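Local coordinates for putative cell wall hydrolase phosphatase-associated protein (Clostridioides difficile, PDB 7CFL) that probably cleaves peptide links of the bacterial cell wall as the NlpC/P60 catalytic domain of a larger autolysin assigned to the cysteine peptidases, at residues S16-A21 / I99-G104; P28-W31 / N37-D40; G32-N37 / I57-R62. All coordinates share one frame; numbering follows the deposited sequence.

Contact 1 of 3, residues S16-A21 / I99-G104; sequences SVISFA and IYIGNG
Ile18 and Ile101 mark the point where helix 16-21 runs across strand 99-102 nearly at right angles (101°), with 9.5 Å between the two short axes and 6.7 Å between CA of Ile18 and CA of Ile101. No hydrogen bond joins the two segments; aliphatic branches carry the contact. Ile18 does most of the reaching: its CG1 lies opposite the carbonyl carbon and the chain continues fully extended (chi2 176°), which lays CD1 against the strand backbone, 3.8 Å from CA of Ile101 and 3.8 Å from O of Tyr100. Its other branch meets the strand methyl to methyl, CG2 of Ile18 lying 3.8 Å from CG2 of Ile101. Because Ile101 places CG1 between its own backbone N and carbonyl carbon (chi1 61°), its longer arm leads away from the helix and the short CG2 branch does the touching. One helix position earlier, CG1 of Val17 sits 3.9 Å from CG2 of Ile99, and Val48 of helix 41-53 packs on the same isoleucine. Val17 and Ile99 are the buried part of the interface; the two other isoleucines remain partly exposed.

Beyond the crossing, Ile101 and Gly102 form a classic beta bulge opposite the start of strand 105-110. Tyr100 steadies the turn that follows, its OH accepting the N-H of Gly104 (N to OH 3.0 Å). A helix laid across a central strand of an antiparallel sheet, beside the long helix 41-53, is characteristic of the papain-like alpha+beta fold of NlpC/P60 domains.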
loop_
_atom_site.group_PDB
_atom_site.type_symbol
_atom_site.label_atom_id
_atom_site.label_comp_id
_atom_site.label_asym_id
_atom_site.label_seq_id
_atom_site.Cartn_x
_atom_site.Cartn_y
_atom_site.Cartn_z
ATOM N N SER A 16 2.720 9.324 11.861
ATOM C CA SER A 16 1.280 9.081 12.196
ATOM C C SER A 16 0.724 7.976 11.282
ATOM O O SER A 16 0.069 7.021 11.799
ATOM C CB SER A 16 0.459 10.345 12.094
ATOM O OG SER A 16 -0.918 10.093 12.371
ATOM N N VAL A 17 0.943 8.095 9.974
ATOM C CA VAL A 17 0.500 7.087 8.963
ATOM C C VAL A 17 1.030 5.720 9.389
ATOM O O VAL A 17 0.252 4.749 9.440
ATOM C CB VAL A 17 0.977 7.446 7.541
ATOM C CG1 VAL A 17 0.766 6.284 6.570
ATOM C CG2 VAL A 17 0.289 8.697 7.032
ATOM N N ILE A 18 2.339 5.599 9.598
ATOM C CA ILE A 18 2.964 4.268 9.835
ATOM C C ILE A 18 2.494 3.727 11.193
ATOM O O ILE A 18 2.096 2.544 11.242
ATOM C CB ILE A 18 4.487 4.341 9.645
ATOM C CG1 ILE A 18 4.787 4.686 8.181
ATOM C CG2 ILE A 18 5.154 3.053 10.111
ATOM C CD1 ILE A 18 6.243 4.873 7.881
ATOM N N SER A 19 2.512 4.522 12.262
ATOM C CA SER A 19 2.136 4.010 13.608
ATOM C C SER A 19 0.656 3.620 13.622
ATOM O O SER A 19 0.355 2.588 14.220
ATOM C CB SER A 19 2.478 4.961 14.715
ATOM O OG SER A 19 1.908 6.231 14.484
ATOM N N PHE A 20 -0.223 4.367 12.959
ATOM C CA PHE A 20 -1.663 3.982 12.888
ATOM C C PHE A 20 -1.790 2.667 12.106
ATOM O O PHE A 20 -2.507 1.758 12.529
ATOM C CB PHE A 20 -2.490 5.054 12.189
ATOM C CG PHE A 20 -3.936 4.665 12.124
ATOM C CD1 PHE A 20 -4.668 4.512 13.287
ATOM C CD2 PHE A 20 -4.508 4.290 10.913
ATOM C CE1 PHE A 20 -5.991 4.094 13.209
ATOM C CE2 PHE A 20 -5.825 3.861 10.845
ATOM C CZ PHE A 20 -6.563 3.775 11.996
ATOM N N ALA A 21 -1.119 2.574 10.952
ATOM C CA ALA A 21 -1.154 1.380 10.074
ATOM C C ALA A 21 -0.714 0.152 10.865
ATOM O O ALA A 21 -1.353 -0.907 10.710
ATOM C CB ALA A 21 -0.278 1.587 8.860
ATOM N N ILE A 99 2.012 0.696 1.811
ATOM C CA ILE A 99 2.556 1.954 2.385
ATOM C C ILE A 99 4.010 1.676 2.710
ATOM O O ILE A 99 4.303 0.774 3.480
ATOM C CB ILE A 99 1.785 2.433 3.634
ATOM C CG1 ILE A 99 0.300 2.634 3.328
ATOM C CG2 ILE A 99 2.423 3.672 4.234
ATOM C CD1 ILE A 99 -0.565 2.877 4.548
ATOM N N TYR A 100 4.903 2.396 2.053
ATOM C CA TYR A 100 6.341 2.241 2.350
ATOM C C TYR A 100 6.671 2.686 3.788
ATOM O O TYR A 100 6.231 3.791 4.246
ATOM C CB TYR A 100 7.124 2.988 1.282
ATOM C CG TYR A 100 8.597 2.681 1.338
ATOM C CD1 TYR A 100 9.068 1.468 0.865
ATOM C CD2 TYR A 100 9.510 3.558 1.928
ATOM C CE1 TYR A 100 10.433 1.167 0.858
ATOM C CE2 TYR A 100 10.866 3.245 1.967
ATOM C CZ TYR A 100 11.320 2.037 1.467
ATOM O OH TYR A 100 12.651 1.702 1.529
ATOM N N ILE A 101 7.500 1.882 4.469
ATOM C CA ILE A 101 7.944 2.184 5.860
ATOM C C ILE A 101 9.440 2.479 5.845
ATOM O O ILE A 101 9.849 3.580 6.322
ATOM C CB ILE A 101 7.417 1.143 6.887
ATOM C CG1 ILE A 101 7.861 -0.307 6.696
ATOM C CG2 ILE A 101 5.901 1.205 6.858
ATOM C CD1 ILE A 101 7.044 -1.301 7.524
ATOM N N GLY A 102 10.225 1.633 5.219
ATOM C CA GLY A 102 11.664 1.923 5.063
ATOM C C GLY A 102 12.434 0.639 5.045
ATOM O O GLY A 102 11.850 -0.397 5.436
ATOM N N ASN A 103 13.685 0.672 4.584
ATOM C CA ASN A 103 14.506 -0.564 4.519
ATOM C C ASN A 103 13.856 -1.572 3.556
ATOM O O ASN A 103 14.068 -2.787 3.773
ATOM C CB ASN A 103 14.691 -1.146 5.923
ATOM C CG ASN A 103 15.501 -0.212 6.797
ATOM O OD1 ASN A 103 14.987 0.387 7.742
ATOM N ND2 ASN A 103 16.764 -0.046 6.445
ATOM N N GLY A 104 13.101 -1.098 2.544
ATOM C CA GLY A 104 12.374 -1.942 1.570
ATOM C C GLY A 104 11.025 -2.432 2.072
ATOM O O GLY A 104 10.283 -2.951 1.242
#

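Contact 2 of 3, residues P28-W31 / N37-D40; sequences PYVW and NSFD
Two backbone hydrogen bonds clasp Phe39 between Pro28 and Val30, in the pattern of a single parallel beta bridge centred on Tyr29 and Phe39. Phe39 N reaches Pro28 O at 3.1 Å in the carbonyl plane. The return bond, from Val30 N to Phe39 O, is shorter at 2.9 Å, but its donor stands 52° above the carbonyl plane. CA-H...O contacts reinforce both acceptors: CA of Tyr29 lies 3.2 Å from Phe39 O, and CA of Ser38 approaches Pro28 O.

Side-chain packing flanks the bridge. CG2 of Val30 rests 3.7 Å from CB of Ser38, while the ring carbon CD of Pro28 meets the carbonyl oxygen of Asn37 at 3.3 Å. The Tyr29 ring, with CG anti to the backbone N (chi1 -177°), comes back obliquely across Asp40, bringing CE2 to 3.5 Å from CA of Asp40.

The polar ends find their partners beyond the two segments. Asp40 caps helix 41-53, its OD1 accepting the N-H of Gly43 and its OD2 that of Gly32. Tyr29 OH and Trp31 NE1 both hydrogen-bond a citrate, probably from the crystallisation liquor. A loop bridged to itself just before this helix is consistent with one wall of the NlpC/P60 active-site cleft, since in this family the catalytic cysteine begins that helix.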
loop_
_atom_site.group_PDB
_atom_site.type_symbol
_atom_site.label_atom_id
_atom_site.label_comp_id
_atom_site.label_asym_id
_atom_site.label_seq_id
_atom_site.Cartn_x
_atom_site.Cartn_y
_atom_site.Cartn_z
ATOM N N PRO A 28 -7.944 -9.031 9.014
ATOM C CA PRO A 28 -8.112 -9.905 7.848
ATOM C C PRO A 28 -8.308 -9.187 6.505
ATOM O O PRO A 28 -8.884 -8.097 6.483
ATOM C CB PRO A 28 -9.380 -10.709 8.199
ATOM C CG PRO A 28 -10.148 -9.752 9.064
ATOM C CD PRO A 28 -9.093 -9.113 9.934
ATOM N N TYR A 29 -7.857 -9.829 5.425
ATOM C CA TYR A 29 -8.118 -9.425 4.017
ATOM C C TYR A 29 -9.527 -9.890 3.631
ATOM O O TYR A 29 -9.843 -11.098 3.773
ATOM C CB TYR A 29 -7.117 -10.018 3.021
ATOM C CG TYR A 29 -7.331 -9.551 1.602
ATOM C CD1 TYR A 29 -8.269 -10.150 0.779
ATOM C CD2 TYR A 29 -6.598 -8.497 1.068
ATOM C CE1 TYR A 29 -8.507 -9.696 -0.506
ATOM C CE2 TYR A 29 -6.809 -8.040 -0.227
ATOM C CZ TYR A 29 -7.749 -8.659 -1.032
ATOM O OH TYR A 29 -7.959 -8.234 -2.309
ATOM N N VAL A 30 -10.340 -8.940 3.164
ATOM C CA VAL A 30 -11.664 -9.179 2.538
ATOM C C VAL A 30 -11.761 -8.258 1.322
ATOM O O VAL A 30 -11.783 -7.046 1.522
ATOM C CB VAL A 30 -12.800 -8.949 3.554
ATOM C CG1 VAL A 30 -14.159 -8.960 2.876
ATOM C CG2 VAL A 30 -12.753 -9.962 4.703
ATOM N N TRP A 31 -11.823 -8.827 0.108
ATOM C CA TRP A 31 -12.036 -8.044 -1.137
ATOM C C TRP A 31 -13.231 -7.087 -0.975
ATOM O O TRP A 31 -14.322 -7.534 -0.506
ATOM C CB TRP A 31 -12.149 -8.912 -2.397
ATOM C CG TRP A 31 -11.930 -8.085 -3.622
ATOM C CD1 TRP A 31 -10.734 -7.833 -4.233
ATOM C CD2 TRP A 31 -12.896 -7.243 -4.269
ATOM N NE1 TRP A 31 -10.925 -6.969 -5.273
ATOM C CE2 TRP A 31 -12.229 -6.563 -5.304
ATOM C CE3 TRP A 31 -14.262 -7.003 -4.086
ATOM C CZ2 TRP A 31 -12.893 -5.699 -6.172
ATOM C CZ3 TRP A 31 -14.913 -6.137 -4.934
ATOM C CH2 TRP A 31 -14.236 -5.486 -5.957
ATOM N N ASN A 37 -12.537 -3.199 10.320
ATOM C CA ASN A 37 -12.228 -4.557 10.854
ATOM C C ASN A 37 -11.575 -5.446 9.798
ATOM O O ASN A 37 -10.884 -6.399 10.202
ATOM C CB ASN A 37 -13.484 -5.251 11.381
ATOM C CG ASN A 37 -14.220 -4.371 12.363
ATOM O OD1 ASN A 37 -13.600 -3.747 13.222
ATOM N ND2 ASN A 37 -15.530 -4.286 12.211
ATOM N N SER A 38 -11.799 -5.159 8.514
ATOM C CA SER A 38 -11.329 -5.973 7.363
ATOM C C SER A 38 -10.962 -5.017 6.219
ATOM O O SER A 38 -11.487 -3.882 6.188
ATOM C CB SER A 38 -12.347 -6.994 6.946
ATOM O OG SER A 38 -13.521 -6.369 6.472
ATOM N N PHE A 39 -10.109 -5.455 5.301
ATOM C CA PHE A 39 -9.543 -4.556 4.268
ATOM C C PHE A 39 -9.186 -5.324 2.998
ATOM O O PHE A 39 -8.780 -6.461 3.077
ATOM C CB PHE A 39 -8.260 -3.892 4.773
ATOM C CG PHE A 39 -8.395 -3.109 6.054
ATOM C CD1 PHE A 39 -8.874 -1.815 6.046
ATOM C CD2 PHE A 39 -8.077 -3.679 7.282
ATOM C CE1 PHE A 39 -8.983 -1.093 7.228
ATOM C CE2 PHE A 39 -8.216 -2.962 8.465
ATOM C CZ PHE A 39 -8.688 -1.676 8.439
ATOM N N ASP A 40 -9.215 -4.627 1.859
ATOM C CA ASP A 40 -8.442 -5.039 0.668
ATOM C C ASP A 40 -7.251 -4.072 0.595
ATOM O O ASP A 40 -7.117 -3.193 1.483
ATOM C CB ASP A 40 -9.321 -5.171 -0.576
ATOM C CG ASP A 40 -9.955 -3.889 -1.089
ATOM O OD1 ASP A 40 -9.423 -2.791 -0.785
ATOM O OD2 ASP A 40 -11.004 -4.000 -1.787
#

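Contact 3 of 3, residues G32-N37 / I57-R62; sequences GAEGPN and IPRVSR
Arg59 reaches across to Glu34 and the backbone before it, and all the close contacts across the two segments are made by its side chain. NE donates to OE1 of Glu34 at 3.1 Å, a salt bridge with an N-H...O angle of 152°. The carboxylate is met on its anti side, somewhat out of plane, and the two flat groups stand almost perpendicular (88°), so this is a one-oxygen grip rather than a paired, coplanar one. CB of Glu34 meanwhile lies over one face of the guanidinium, 4.1 Å from NE. At the group's edge, NH2 comes within 3.1 Å of Gly32 O. A bend at chi2 (58°) in the otherwise extended Arg59 chain turns the head toward this backbone.

NH1 carries the stronger charge pairing, a salt bridge to Asp40, the residue that caps helix 41-53. Arg59 thus ties two loops of the NlpC/P60 domain together at the start of that helix, next to a bound citrate that also takes a hydrogen bond from Ser61 N; although this citrate probably came from the crystallisation liquor, it may mark a pocket.

The other side of the contact is far looser. Glu34 is exposed, and past it the chain turns off through Gly35 and the cis peptide before Pro36, leaving the Arg59 loop altogether.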
loop_
_atom_site.group_PDB
_atom_site.type_symbol
_atom_site.label_atom_id
_atom_site.label_comp_id
_atom_site.label_asym_id
_atom_site.label_seq_id
_atom_site.Cartn_x
_atom_site.Cartn_y
_atom_site.Cartn_z
ATOM N N GLY A 32 -13.021 -5.813 -1.315
ATOM C CA GLY A 32 -14.031 -4.751 -1.297
ATOM C C GLY A 32 -14.143 -4.027 0.039
ATOM O O GLY A 32 -14.864 -2.988 0.059
ATOM N N ALA A 33 -13.490 -4.508 1.109
ATOM C CA ALA A 33 -13.535 -3.890 2.463
ATOM C C ALA A 33 -12.577 -2.682 2.576
ATOM O O ALA A 33 -11.500 -2.655 1.928
ATOM C CB ALA A 33 -13.253 -4.931 3.524
ATOM N N GLU A 34 -12.968 -1.680 3.363
ATOM C CA GLU A 34 -12.166 -0.453 3.603
ATOM C C GLU A 34 -12.248 -0.088 5.096
ATOM O O GLU A 34 -12.318 1.112 5.412
ATOM C CB GLU A 34 -12.595 0.675 2.654
ATOM C CG GLU A 34 -14.027 1.165 2.819
ATOM C CD GLU A 34 -15.061 0.540 1.891
ATOM O OE1 GLU A 34 -14.943 0.709 0.647
ATOM O OE2 GLU A 34 -15.997 -0.119 2.421
ATOM N N GLY A 35 -12.225 -1.095 5.983
ATOM C CA GLY A 35 -12.190 -0.897 7.444
ATOM C C GLY A 35 -13.585 -0.761 8.060
ATOM O O GLY A 35 -14.583 -0.590 7.344
ATOM N N PRO A 36 -13.677 -0.743 9.416
ATOM C CA PRO A 36 -12.490 -0.726 10.280
ATOM C C PRO A 36 -11.885 -2.088 10.677
ATOM O O PRO A 36 -10.838 -2.096 11.303
ATOM C CB PRO A 36 -13.046 -0.035 11.528
ATOM C CG PRO A 36 -14.467 -0.547 11.624
ATOM C CD PRO A 36 -14.933 -0.676 10.188
ATOM N N ASN A 37 -12.537 -3.199 10.320
ATOM C CA ASN A 37 -12.228 -4.557 10.854
ATOM C C ASN A 37 -11.575 -5.446 9.798
ATOM O O ASN A 37 -10.884 -6.399 10.202
ATOM C CB ASN A 37 -13.484 -5.251 11.381
ATOM C CG ASN A 37 -14.220 -4.371 12.363
ATOM O OD1 ASN A 37 -13.600 -3.747 13.222
ATOM N ND2 ASN A 37 -15.530 -4.286 12.211
ATOM N N ILE A 57 -7.362 9.741 -0.499
ATOM C CA ILE A 57 -6.834 9.124 -1.754
ATOM C C ILE A 57 -7.958 8.338 -2.421
ATOM O O ILE A 57 -8.955 7.952 -1.744
ATOM C CB ILE A 57 -5.584 8.264 -1.482
ATOM C CG1 ILE A 57 -5.932 6.917 -0.855
ATOM C CG2 ILE A 57 -4.556 9.057 -0.667
ATOM C CD1 ILE A 57 -4.755 6.079 -0.417
ATOM N N PRO A 58 -7.811 8.046 -3.731
ATOM C CA PRO A 58 -8.768 7.213 -4.462
ATOM C C PRO A 58 -8.994 5.833 -3.844
ATOM O O PRO A 58 -8.182 5.343 -3.088
ATOM C CB PRO A 58 -8.135 7.032 -5.852
ATOM C CG PRO A 58 -7.292 8.287 -6.025
ATOM C CD PRO A 58 -6.773 8.587 -4.635
ATOM N N ARG A 59 -10.155 5.255 -4.166
ATOM C CA ARG A 59 -10.567 3.940 -3.623
ATOM C C ARG A 59 -9.712 2.798 -4.161
ATOM O O ARG A 59 -9.310 1.999 -3.306
ATOM C CB ARG A 59 -12.042 3.670 -3.901
ATOM C CG ARG A 59 -12.522 2.301 -3.428
ATOM C CD ARG A 59 -12.298 2.094 -1.942
ATOM N NE ARG A 59 -12.685 0.783 -1.446
ATOM C CZ ARG A 59 -11.935 -0.325 -1.479
ATOM N NH1 ARG A 59 -10.713 -0.324 -2.014
ATOM N NH2 ARG A 59 -12.417 -1.438 -0.944
ATOM N N VAL A 60 -9.452 2.705 -5.478
ATOM C CA VAL A 60 -8.832 1.467 -6.047
ATOM C C VAL A 60 -7.356 1.732 -6.362
ATOM O O VAL A 60 -6.984 2.900 -6.619
ATOM C CB VAL A 60 -9.589 0.882 -7.257
ATOM C CG1 VAL A 60 -11.034 0.557 -6.900
ATOM C CG2 VAL A 60 -9.524 1.782 -8.466
ATOM N N SER A 61 -6.582 0.658 -6.395
ATOM C CA SER A 61 -5.101 0.724 -6.525
ATOM C C SER A 61 -4.696 1.465 -7.808
ATOM O O SER A 61 -3.821 2.352 -7.685
ATOM C CB SER A 61 -4.466 -0.642 -6.415
ATOM O OG SER A 61 -4.867 -1.509 -7.461
ATOM N N ARG A 62 -5.328 1.177 -8.958
ATOM C CA ARG A 62 -4.960 1.771 -10.272
ATOM C C ARG A 62 -5.172 3.288 -10.261
ATOM O O ARG A 62 -4.396 3.995 -10.946
ATOM C CB ARG A 62 -5.643 1.073 -11.455
ATOM C CG ARG A 62 -7.161 1.085 -11.455
ATOM C CD ARG A 62 -7.742 -0.058 -12.285
ATOM N NE ARG A 62 -9.182 -0.192 -12.063
ATOM C CZ ARG A 62 -9.788 -1.056 -11.235
ATOM N NH1 ARG A 62 -9.108 -1.934 -10.515
ATOM N NH2 ARG A 62 -11.106 -1.032 -11.131
#

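Contacts 2 and 3 form one continuous unit, with centres about 9 Å apart and Asn37 in common. Asp40 joins them: its OD2 lies 2.8 Å from Gly32 N and its N lies 3.0 Å from Ala33 O, both probable hydrogen bonds. The citrate spans both, drawing on side chains of 28-31 and the backbone of 57-62; although probably from the crystallisation liquor, it may mark a pocket near the start of helix 41-53, where this family carries its catalytic cysteine. Contact 1 stands apart, its centre about 18 Å from that of contact 2 and 17 Å from that of contact 3. It packs helix on sheet, and helix 41-53 runs from the Asp40 cap to the core beside it.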